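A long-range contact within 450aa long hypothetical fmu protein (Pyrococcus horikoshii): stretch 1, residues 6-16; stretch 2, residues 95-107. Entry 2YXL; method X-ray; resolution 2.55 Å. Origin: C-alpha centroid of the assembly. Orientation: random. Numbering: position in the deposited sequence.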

ATOM      1  N   LYS A   6     -22.648 -14.484  21.130  1.00 43.68           N
ATOM      2  CA  LYS A   6     -22.712 -13.401  22.152  1.00 43.75           C
ATOM      3  C   LYS A   6     -21.911 -12.172  21.709  1.00 43.81           C
ATOM      4  O   LYS A   6     -22.265 -11.522  20.721  1.00 43.96           O
ATOM      5  CB  LYS A   6     -22.231 -13.916  23.513  1.00 43.69           C
ATOM      6  N   LYS A   7     -20.833 -11.868  22.432  1.00 43.73           N
ATOM      7  CA  LYS A   7     -20.022 -10.680  22.174  1.00 43.57           C
ATOM      8  C   LYS A   7     -18.616 -11.018  21.668  1.00 43.49           C
ATOM      9  O   LYS A   7     -18.362 -12.133  21.206  1.00 43.54           O
ATOM     10  CB  LYS A   7     -19.943  -9.806  23.431  1.00 43.59           C
ATOM     11  CG  LYS A   7     -21.212  -9.027  23.734  1.00 43.74           C
ATOM     12  CD  LYS A   7     -21.007  -8.079  24.905  1.00 43.89           C
ATOM     13  CE  LYS A   7     -22.271  -7.287  25.200  1.00 44.20           C
ATOM     14  NZ  LYS A   7     -22.084  -6.346  26.339  1.00 44.24           N
ATOM     15  N   LEU A   8     -17.715 -10.041  21.753  1.00 43.24           N
ATOM     16  CA  LEU A   8     -16.336 -10.190  21.299  1.00 43.06           C
ATOM     17  C   LEU A   8     -15.423 -10.637  22.443  1.00 42.75           C
ATOM     18  O   LEU A   8     -15.170  -9.875  23.380  1.00 42.71           O
ATOM     19  CB  LEU A   8     -15.834  -8.868  20.704  1.00 43.15           C
ATOM     20  CG  LEU A   8     -14.408  -8.771  20.151  1.00 43.40           C
ATOM     21  CD1 LEU A   8     -14.333  -9.337  18.746  1.00 43.88           C
ATOM     22  CD2 LEU A   8     -13.938  -7.328  20.159  1.00 43.18           C
ATOM     23  N   SER A   9     -14.938 -11.876  22.357  1.00 42.29           N
ATOM     24  CA  SER A   9     -13.997 -12.418  23.339  1.00 41.86           C
ATOM     25  C   SER A   9     -12.598 -12.587  22.740  1.00 41.38           C
ATOM     26  O   SER A   9     -12.391 -13.409  21.845  1.00 41.40           O
ATOM     27  CB  SER A   9     -14.503 -13.750  23.900  1.00 41.95           C
ATOM     28  OG  SER A   9     -14.641 -14.714  22.870  1.00 42.32           O
ATOM     29  N   ILE A  10     -11.647 -11.797  23.239  1.00 40.70           N
ATOM     30  CA  ILE A  10     -10.257 -11.870  22.787  1.00 39.99           C
ATOM     31  C   ILE A  10      -9.380 -12.442  23.906  1.00 39.49           C
ATOM     32  O   ILE A  10      -9.369 -11.906  25.016  1.00 39.53           O
ATOM     33  CB  ILE A  10      -9.717 -10.480  22.320  1.00 40.07           C
ATOM     34  CG1 ILE A  10     -10.682  -9.828  21.322  1.00 39.96           C
ATOM     35  CG2 ILE A  10      -8.321 -10.611  21.699  1.00 39.80           C
ATOM     36  CD1 ILE A  10     -10.385  -8.369  21.017  1.00 39.91           C
ATOM     37  N   PRO A  11      -8.654 -13.542  23.618  1.00 38.97           N
ATOM     38  CA  PRO A  11      -7.714 -14.152  24.566  1.00 38.53           C
ATOM     39  C   PRO A  11      -6.485 -13.261  24.826  1.00 38.06           C
ATOM     40  O   PRO A  11      -6.212 -12.361  24.031  1.00 37.95           O
ATOM     41  CB  PRO A  11      -7.303 -15.450  23.861  1.00 38.48           C
ATOM     42  CG  PRO A  11      -7.497 -15.169  22.416  1.00 38.73           C
ATOM     43  CD  PRO A  11      -8.705 -14.287  22.346  1.00 38.96           C
ATOM     44  N   PRO A  12      -5.748 -13.511  25.932  1.00 37.68           N
ATOM     45  CA  PRO A  12      -4.589 -12.687  26.306  1.00 37.31           C
ATOM     46  C   PRO A  12      -3.548 -12.526  25.199  1.00 37.00           C
ATOM     47  O   PRO A  12      -3.051 -11.416  24.984  1.00 37.03           O
ATOM     48  CB  PRO A  12      -3.989 -13.445  27.496  1.00 37.32           C
ATOM     49  CG  PRO A  12      -5.131 -14.190  28.075  1.00 37.40           C
ATOM     50  CD  PRO A  12      -5.977 -14.596  26.907  1.00 37.51           C
ATOM     51  N   LYS A  13      -3.230 -13.617  24.500  1.00 36.62           N
ATOM     52  CA  LYS A  13      -2.271 -13.572  23.393  1.00 36.33           C
ATOM     53  C   LYS A  13      -2.786 -12.721  22.232  1.00 36.17           C
ATOM     54  O   LYS A  13      -1.999 -12.127  21.492  1.00 36.14           O
ATOM     55  CB  LYS A  13      -1.893 -14.983  22.916  1.00 36.31           C
ATOM     56  CG  LYS A  13      -2.995 -15.757  22.196  1.00 36.24           C
ATOM     57  CD  LYS A  13      -2.466 -17.066  21.633  1.00 36.29           C
ATOM     58  CE  LYS A  13      -3.564 -17.863  20.943  1.00 36.52           C
ATOM     59  NZ  LYS A  13      -3.135 -19.261  20.641  1.00 36.42           N
ATOM     60  N   GLY A  14      -4.110 -12.669  22.090  1.00 35.95           N
ATOM     61  CA  GLY A  14      -4.763 -11.854  21.071  1.00 35.57           C
ATOM     62  C   GLY A  14      -4.667 -10.375  21.382  1.00 35.34           C
ATOM     63  O   GLY A  14      -4.472  -9.559  20.480  1.00 35.15           O
ATOM     64  N   ILE A  15      -4.807 -10.034  22.664  1.00 35.06           N
ATOM     65  CA  ILE A  15      -4.692  -8.651  23.130  1.00 34.78           C
ATOM     66  C   ILE A  15      -3.276  -8.127  22.914  1.00 34.70           C
ATOM     67  O   ILE A  15      -3.089  -7.007  22.449  1.00 34.78           O
ATOM     68  CB  ILE A  15      -5.119  -8.504  24.620  1.00 34.74           C
ATOM     69  CG1 ILE A  15      -6.640  -8.674  24.772  1.00 34.69           C
ATOM     70  CG2 ILE A  15      -4.654  -7.165  25.211  1.00 34.47           C
ATOM     71  CD1 ILE A  15      -7.495  -7.601  24.088  1.00 34.32           C
ATOM     72  N   ARG A  16      -2.283  -8.950  23.237  1.00 34.60           N
ATOM     73  CA  ARG A  16      -0.885  -8.581  23.039  1.00 34.46           C
ATOM     74  C   ARG A  16      -0.551  -8.496  21.555  1.00 34.46           C
ATOM     75  O   ARG A  16       0.345  -7.749  21.154  1.00 34.59           O
ATOM     76  CB  ARG A  16       0.046  -9.572  23.740  1.00 34.51           C
ATOM     77  CG  ARG A  16      -0.082  -9.594  25.262  1.00 34.35           C
ATOM     78  CD  ARG A  16       0.960 -10.501  25.901  1.00 34.33           C
ATOM     79  NE  ARG A  16       0.681 -11.910  25.637  1.00 34.71           N
ATOM     80  CZ  ARG A  16       0.118 -12.747  26.503  1.00 34.18           C
ATOM     81  NH1 ARG A  16      -0.228 -12.336  27.720  1.00 33.35           N
ATOM     82  NH2 ARG A  16      -0.097 -14.004  26.147  1.00 34.33           N
ATOM     83  N   ASP A  95     -10.661   1.865  20.200  1.00 32.75           N
ATOM     84  CA  ASP A  95     -11.333   1.220  19.074  1.00 33.05           C
ATOM     85  C   ASP A  95     -12.247   0.078  19.520  1.00 33.14           C
ATOM     86  O   ASP A  95     -13.367  -0.069  19.018  1.00 33.23           O
ATOM     87  CB  ASP A  95     -10.307   0.696  18.071  1.00 33.12           C
ATOM     88  CG  ASP A  95     -10.940   0.231  16.785  1.00 33.69           C
ATOM     89  OD1 ASP A  95     -10.901  -0.986  16.507  1.00 34.85           O
ATOM     90  OD2 ASP A  95     -11.490   1.082  16.054  1.00 34.45           O
ATOM     91  N   ILE A  96     -11.762  -0.728  20.462  1.00 33.18           N
ATOM     92  CA  ILE A  96     -12.530  -1.857  20.976  1.00 33.02           C
ATOM     93  C   ILE A  96     -13.748  -1.370  21.768  1.00 33.27           C
ATOM     94  O   ILE A  96     -14.851  -1.892  21.595  1.00 33.30           O
ATOM     95  CB  ILE A  96     -11.637  -2.847  21.773  1.00 32.90           C
ATOM     96  CG1 ILE A  96     -10.837  -3.716  20.795  1.00 32.57           C
ATOM     97  CG2 ILE A  96     -12.471  -3.730  22.684  1.00 32.86           C
ATOM     98  CD1 ILE A  96      -9.745  -4.557  21.430  1.00 32.72           C
ATOM     99  N   ALA A  97     -13.545  -0.351  22.602  1.00 33.45           N
ATOM    100  CA  ALA A  97     -14.617   0.206  23.431  1.00 33.67           C
ATOM    101  C   ALA A  97     -15.701   0.922  22.622  1.00 33.83           C
ATOM    102  O   ALA A  97     -16.885   0.799  22.929  1.00 33.96           O
ATOM    103  CB  ALA A  97     -14.049   1.137  24.495  1.00 33.50           C
ATOM    104  N   LEU A  98     -15.296   1.663  21.595  1.00 34.12           N
ATOM    105  CA  LEU A  98     -16.242   2.454  20.807  1.00 34.36           C
ATOM    106  C   LEU A  98     -16.983   1.657  19.742  1.00 34.35           C
ATOM    107  O   LEU A  98     -18.142   1.949  19.451  1.00 34.25           O
ATOM    108  CB  LEU A  98     -15.550   3.650  20.143  1.00 34.48           C
ATOM    109  CG  LEU A  98     -15.016   4.815  20.985  1.00 35.11           C
ATOM    110  CD1 LEU A  98     -14.572   5.942  20.057  1.00 35.35           C
ATOM    111  CD2 LEU A  98     -16.039   5.321  21.995  1.00 35.52           C
ATOM    112  N   PHE A  99     -16.323   0.657  19.164  1.00 34.47           N
ATOM    113  CA  PHE A  99     -16.841   0.031  17.947  1.00 34.68           C
ATOM    114  C   PHE A  99     -17.162  -1.465  18.013  1.00 34.64           C
ATOM    115  O   PHE A  99     -18.038  -1.933  17.293  1.00 34.72           O
ATOM    116  CB  PHE A  99     -15.896   0.305  16.769  1.00 34.85           C
ATOM    117  CG  PHE A  99     -15.663   1.768  16.505  1.00 35.03           C
ATOM    118  CD1 PHE A  99     -16.672   2.564  15.964  1.00 35.37           C
ATOM    119  CD2 PHE A  99     -14.433   2.349  16.791  1.00 35.17           C
ATOM    120  CE1 PHE A  99     -16.460   3.917  15.721  1.00 35.53           C
ATOM    121  CE2 PHE A  99     -14.209   3.701  16.550  1.00 35.14           C
ATOM    122  CZ  PHE A  99     -15.224   4.486  16.016  1.00 35.18           C
ATOM    123  N   HIS A 100     -16.470  -2.209  18.869  1.00 34.77           N
ATOM    124  CA  HIS A 100     -16.527  -3.670  18.793  1.00 34.71           C
ATOM    125  C   HIS A 100     -17.227  -4.384  19.947  1.00 34.82           C
ATOM    126  O   HIS A 100     -17.211  -5.615  20.005  1.00 34.77           O
ATOM    127  CB  HIS A 100     -15.131  -4.248  18.544  1.00 34.62           C
ATOM    128  CG  HIS A 100     -14.450  -3.666  17.346  1.00 34.49           C
ATOM    129  ND1 HIS A 100     -14.927  -3.836  16.064  1.00 33.99           N
ATOM    130  CD2 HIS A 100     -13.337  -2.901  17.237  1.00 34.47           C
ATOM    131  CE1 HIS A 100     -14.134  -3.205  15.217  1.00 34.03           C
ATOM    132  NE2 HIS A 100     -13.161  -2.632  15.902  1.00 34.40           N
ATOM    133  N   ASP A 101     -17.836  -3.616  20.849  1.00 34.97           N
ATOM    134  CA  ASP A 101     -18.651  -4.161  21.948  1.00 35.21           C
ATOM    135  C   ASP A 101     -18.050  -5.431  22.590  1.00 35.13           C
ATOM    136  O   ASP A 101     -18.587  -6.535  22.414  1.00 35.18           O
ATOM    137  CB  ASP A 101     -20.093  -4.415  21.467  1.00 35.32           C
ATOM    138  CG  ASP A 101     -21.061  -4.699  22.612  1.00 35.98           C
ATOM    139  OD1 ASP A 101     -20.697  -4.482  23.790  1.00 36.98           O
ATOM    140  OD2 ASP A 101     -22.196  -5.141  22.331  1.00 36.91           O
ATOM    141  N   PRO A 102     -16.944  -5.273  23.340  1.00 35.01           N
ATOM    142  CA  PRO A 102     -16.228  -6.410  23.926  1.00 34.97           C
ATOM    143  C   PRO A 102     -16.994  -7.093  25.054  1.00 34.90           C
ATOM    144  O   PRO A 102     -17.795  -6.450  25.736  1.00 34.89           O
ATOM    145  CB  PRO A 102     -14.963  -5.764  24.497  1.00 35.00           C
ATOM    146  CG  PRO A 102     -15.366  -4.362  24.795  1.00 34.97           C
ATOM    147  CD  PRO A 102     -16.307  -3.989  23.694  1.00 34.98           C
ATOM    148  N   SER A 103     -16.738  -8.387  25.238  1.00 34.88           N
ATOM    149  CA  SER A 103     -17.277  -9.144  26.367  1.00 34.78           C
ATOM    150  C   SER A 103     -16.462  -8.837  27.617  1.00 34.90           C
ATOM    151  O   SER A 103     -15.314  -8.402  27.517  1.00 35.17           O
ATOM    152  CB  SER A 103     -17.241 -10.646  26.076  1.00 34.74           C
ATOM    153  OG  SER A 103     -15.914 -11.142  26.066  1.00 34.40           O
ATOM    154  N   SER A 104     -17.054  -9.076  28.785  1.00 34.98           N
ATOM    155  CA  SER A 104     -16.410  -8.798  30.074  1.00 35.03           C
ATOM    156  C   SER A 104     -14.997  -9.365  30.211  1.00 35.02           C
ATOM    157  O   SER A 104     -14.140  -8.745  30.847  1.00 35.13           O
ATOM    158  CB  SER A 104     -17.279  -9.294  31.229  1.00 35.04           C
ATOM    159  OG  SER A 104     -18.302  -8.361  31.522  1.00 35.34           O
ATOM    160  N   GLN A 105     -14.764 -10.536  29.619  1.00 34.98           N
ATOM    161  CA  GLN A 105     -13.441 -11.161  29.628  1.00 35.06           C
ATOM    162  C   GLN A 105     -12.420 -10.344  28.831  1.00 35.16           C
ATOM    163  O   GLN A 105     -11.278 -10.173  29.268  1.00 35.16           O
ATOM    164  CB  GLN A 105     -13.511 -12.601  29.105  1.00 35.01           C
ATOM    165  CG  GLN A 105     -12.241 -13.424  29.340  1.00 34.98           C
ATOM    166  CD  GLN A 105     -11.907 -13.606  30.816  1.00 35.07           C
ATOM    167  OE1 GLN A 105     -12.782 -13.897  31.636  1.00 35.14           O
ATOM    168  NE2 GLN A 105     -10.633 -13.439  31.159  1.00 34.74           N
ATOM    169  N   THR A 106     -12.842  -9.839  27.672  1.00 35.20           N
ATOM    170  CA  THR A 106     -11.995  -9.005  26.821  1.00 35.29           C
ATOM    171  C   THR A 106     -11.597  -7.710  27.527  1.00 35.38           C
ATOM    172  O   THR A 106     -10.428  -7.313  27.479  1.00 35.44           O
ATOM    173  CB  THR A 106     -12.681  -8.691  25.471  1.00 35.28           C
ATOM    174  OG1 THR A 106     -12.979  -9.919  24.801  1.00 35.40           O
ATOM    175  CG2 THR A 106     -11.781  -7.849  24.573  1.00 35.15           C
ATOM    176  N   ILE A 107     -12.558  -7.068  28.191  1.00 35.46           N
ATOM    177  CA  ILE A 107     -12.281  -5.831  28.930  1.00 35.45           C
ATOM    178  C   ILE A 107     -11.388  -6.126  30.141  1.00 35.49           C
ATOM    179  O   ILE A 107     -10.576  -5.291  30.535  1.00 35.53           O
ATOM    180  CB  ILE A 107     -13.583  -5.013  29.299  1.00 35.37           C
ATOM    181  CG1 ILE A 107     -13.823  -4.920  30.808  1.00 35.28           C
ATOM    182  CG2 ILE A 107     -14.817  -5.519  28.547  1.00 35.44           C
ATOM    183  CD1 ILE A 107     -13.377  -3.602  31.401  1.00 35.28           C
TER

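What anchors the extended segment of stretch 1 to the start of the helix that begins at Ser 104? The carbonyl oxygen of Leu 8 is the focus, for it accepts three hydrogen bonds. The backbone gives one of them: Ser 103 N lies 2.9 Å from Leu 8 O, with an N-H...O angle of 175°, almost perfectly straight. The hydroxyls give the other two, Thr 106 OG1 to Leu 8 O at 2.6 Å and Ser 103 OG to Leu 8 O at 3.1 Å. Ser 103 holds the N-cap position, right before the helix, and its p rotamer (chi1 70°) brings OG round to the same acceptor that its own amide reaches. Leu 8 and Pro 102 form a single backbone bridge, with their CA atoms 4.6 Å apart; the proline has no amide hydrogen to offer, and the amide that reaches across is that of the next residue.

Why does Thr 106 suit its place so well? Its CA-to-CB bond points toward stretch 1, and its hydroxyl works in both directions. OG1 donates to Leu 8 O and accepts from the backbone of Ile 10, where Ile 10 N to Thr 106 OG1 measures 2.8 Å. One side chain thereby satisfies two backbone groups of a segment that is neither helix nor strand at this point, spanning Ser 9 between them. With chi1 at -59° (m), the methyl is left for packing: Thr 106 CG2 lies 3.9 Å from Ile 10 CD1 and 4.3 Å from Ile 15 CD1.

How do the apolar side chains close the contact? Ile 10 is buried, and its CD1 meets Ile 96 CD1 at 3.9 Å, linking stretch 1 to the helix that carries Ile 96. Ile 15, reaching Thr 106 from the first turn of its own helix, is buried as well. Leu 8 has the greatest area covered by the other stretch, 91 Å². Leu 8 CB sits 3.6 Å from His 100 O, and Leu 8 CD2 packs 3.7 Å from His 100 CB. The imidazole itself leads away from stretch 1, and His 100 NE2 makes a weak hydrogen bond to Asp 95 OD1 at 2.9 Å, so the histidine offers its aliphatic carbon to the leucine while its ring is engaged within its own stretch.

What happens at the exposed margin? Lys 7 starts out toward stretch 2 and runs on fully extended beyond chi1, with chi2 to chi4 all t. Lys 7 CB lies 3.9 Å from Ser 103 CB, and Lys 7 CD lies 3.7 Å from Pro 102 O, so the aliphatic chain passes a side-chain carbon and a carbonyl oxygen before the charge is reached. At the tip, Lys 7 NZ forms a salt bridge with Asp 101 OD1 at 3.4 Å, a weak hydrogen bond by geometry. Both residues are exposed, a setting that suits their charged ends. Altogether the two stretches bury 506 Å² between them.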